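Local atomic coordinates of glucose-binding protein (PDB entry 2B3F), a protein that binds glucose and galactose, probably as the periplasmic solute-binding component of a binding-protein-dependent sugar transport system. Residues Met1-Ser7 with Val31-Thr37. Residue numbers count along the deposited sequence, not the author numbering.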
# COMPACT_ATOMS: atom_id res chain seq x y z
N MET A 1 21.38 -18.36 18.32
CA MET A 1 21.30 -17.47 17.13
C MET A 1 19.85 -17.37 16.68
O MET A 1 19.23 -18.36 16.28
CB MET A 1 22.16 -18.01 15.99
CG MET A 1 23.63 -17.75 16.17
SD MET A 1 24.15 -16.28 15.28
CE MET A 1 23.83 -15.06 16.53
N LYS A 2 19.32 -16.15 16.78
CA LYS A 2 17.92 -15.89 16.45
C LYS A 2 17.76 -14.61 15.65
O LYS A 2 18.63 -13.73 15.64
CB LYS A 2 17.10 -15.80 17.73
CG LYS A 2 17.09 -17.09 18.53
CD LYS A 2 16.30 -16.96 19.79
CE LYS A 2 16.36 -18.26 20.60
NZ LYS A 2 17.63 -18.33 21.42
N LEU A 3 16.62 -14.53 14.95
CA LEU A 3 16.21 -13.32 14.26
C LEU A 3 14.69 -13.28 14.26
O LEU A 3 14.06 -14.18 13.75
CB LEU A 3 16.72 -13.29 12.83
CG LEU A 3 16.17 -12.12 12.00
CD1 LEU A 3 16.76 -10.78 12.44
CD2 LEU A 3 16.41 -12.37 10.52
N GLU A 4 14.14 -12.22 14.83
CA GLU A 4 12.69 -12.05 14.94
C GLU A 4 12.26 -10.94 13.96
O GLU A 4 12.59 -9.78 14.15
CB GLU A 4 12.28 -11.69 16.35
CG GLU A 4 10.78 -11.58 16.51
CD GLU A 4 10.37 -11.14 17.88
OE1 GLU A 4 11.10 -10.34 18.51
OE2 GLU A 4 9.28 -11.57 18.33
N ILE A 5 11.50 -11.35 12.95
CA ILE A 5 11.04 -10.46 11.88
C ILE A 5 9.56 -10.21 12.10
O ILE A 5 8.77 -11.15 12.08
CB ILE A 5 11.19 -11.11 10.51
CG1 ILE A 5 12.66 -11.45 10.20
CG2 ILE A 5 10.66 -10.18 9.43
CD1 ILE A 5 12.83 -12.37 9.05
N PHE A 6 9.20 -8.94 12.26
CA PHE A 6 7.84 -8.52 12.56
C PHE A 6 7.21 -7.94 11.29
O PHE A 6 7.80 -7.10 10.61
CB PHE A 6 7.89 -7.52 13.71
CG PHE A 6 6.54 -7.10 14.26
CD1 PHE A 6 6.10 -7.58 15.49
CD2 PHE A 6 5.75 -6.17 13.59
CE1 PHE A 6 4.87 -7.18 16.03
CE2 PHE A 6 4.52 -5.76 14.14
CZ PHE A 6 4.10 -6.28 15.36
N SER A 7 6.01 -8.40 10.93
CA SER A 7 5.35 -7.95 9.71
C SER A 7 3.86 -8.29 9.80
O SER A 7 3.41 -8.91 10.78
CB SER A 7 5.94 -8.61 8.46
OG SER A 7 5.45 -9.94 8.26
N VAL A 31 21.08 -19.36 12.15
CA VAL A 31 20.03 -18.50 12.73
C VAL A 31 18.65 -19.16 12.70
O VAL A 31 18.20 -19.60 11.64
CB VAL A 31 19.93 -17.14 11.99
CG1 VAL A 31 18.94 -16.22 12.70
CG2 VAL A 31 21.29 -16.47 11.87
N GLU A 32 17.99 -19.21 13.86
CA GLU A 32 16.58 -19.58 13.93
C GLU A 32 15.75 -18.31 13.69
O GLU A 32 15.84 -17.35 14.45
CB GLU A 32 16.22 -20.20 15.28
CG GLU A 32 14.70 -20.43 15.49
CD GLU A 32 14.23 -21.84 15.11
OE1 GLU A 32 14.88 -22.83 15.55
OE2 GLU A 32 13.21 -21.95 14.37
N VAL A 33 14.95 -18.34 12.63
CA VAL A 33 14.16 -17.18 12.22
C VAL A 33 12.74 -17.30 12.74
O VAL A 33 12.03 -18.27 12.43
CB VAL A 33 14.14 -17.03 10.70
CG1 VAL A 33 13.33 -15.80 10.29
CG2 VAL A 33 15.57 -16.95 10.15
N ILE A 34 12.35 -16.32 13.56
CA ILE A 34 11.01 -16.22 14.11
C ILE A 34 10.21 -15.30 13.18
O ILE A 34 10.50 -14.13 13.07
CB ILE A 34 11.00 -15.70 15.56
CG1 ILE A 34 11.79 -16.64 16.47
CG2 ILE A 34 9.59 -15.60 16.11
CD1 ILE A 34 13.16 -16.22 16.73
N ASN A 35 9.23 -15.89 12.50
CA ASN A 35 8.37 -15.17 11.58
C ASN A 35 7.18 -14.65 12.38
O ASN A 35 6.18 -15.34 12.53
CB ASN A 35 7.94 -16.07 10.44
CG ASN A 35 7.14 -15.32 9.37
OD1 ASN A 35 6.90 -14.12 9.50
ND2 ASN A 35 6.75 -16.01 8.30
N ALA A 36 7.33 -13.44 12.91
CA ALA A 36 6.36 -12.85 13.85
C ALA A 36 5.35 -12.00 13.10
O ALA A 36 5.45 -10.78 13.09
CB ALA A 36 7.09 -12.04 14.88
N THR A 37 4.37 -12.65 12.47
CA THR A 37 3.31 -11.94 11.77
C THR A 37 2.15 -11.56 12.70
O THR A 37 1.77 -12.33 13.60
CB THR A 37 2.75 -12.77 10.64
OG1 THR A 37 2.41 -14.08 11.14
CG2 THR A 37 3.77 -12.90 9.51
O HOH W 1 6.94 -11.46 9.89
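Start with the backbone: strands 2-7 and 32-37 run side by side in parallel, their axes 4.6 Å apart at closest approach and 17° apart in direction. Along 1-7 the odd residues form the hydrogen bonds to 31-37, with Glu32, Ile34 and Ala36 as partners. Glu32 N donates to Met1 O (2.8 Å) and Leu3 N to Glu32 O (3.0 Å); Ile34 N then reaches Leu3 O (2.7 Å), Ile5 N reaches Ile34 O (3.0 Å), and Ala36 N reaches Ile5 O (2.8 Å). The last bond, Ser7 N to Ala36 O, stretches to 3.3 Å. CA-H...O contacts fill in between, such as Lys2 CA to Glu32 O at 3.2 Å and Thr37 CA to Ser7 O, also 3.2 Å.

The chain gets from one strand to the next through helix 15-27, making a beta-alpha-beta unit of the kind expected in a periplasmic binding protein. That helix packs on Leu3, Ser7, Val33 and Asn35, while Trp295 of helix 289-299 touches Leu3 and Ile5. The apolar contacts are offset from the register by two residues: Leu3 CB meets Val31 CG1 at 3.7 Å, just before the second strand begins, and Ile5 CD1 meets Val33 CG1 at 3.7 Å. On the opposite face, Glu4 CG lies 4.1 Å from Ala36 CB, while the Glu4 carboxylate forms a salt bridge with Arg53 and Phe6 packs against helix 44-55.

One water ties the C-terminal ends together, donating to Ile5 O (2.9 Å) and Asn35 OD1 (2.7 Å) and accepting from Ser7 OG (2.7 Å). Ser7 OG is also hydrogen-bonded to Trp9 N, of a galactose-binding residue, and the Ser7 side chain sits about 8 Å from the bound sugar.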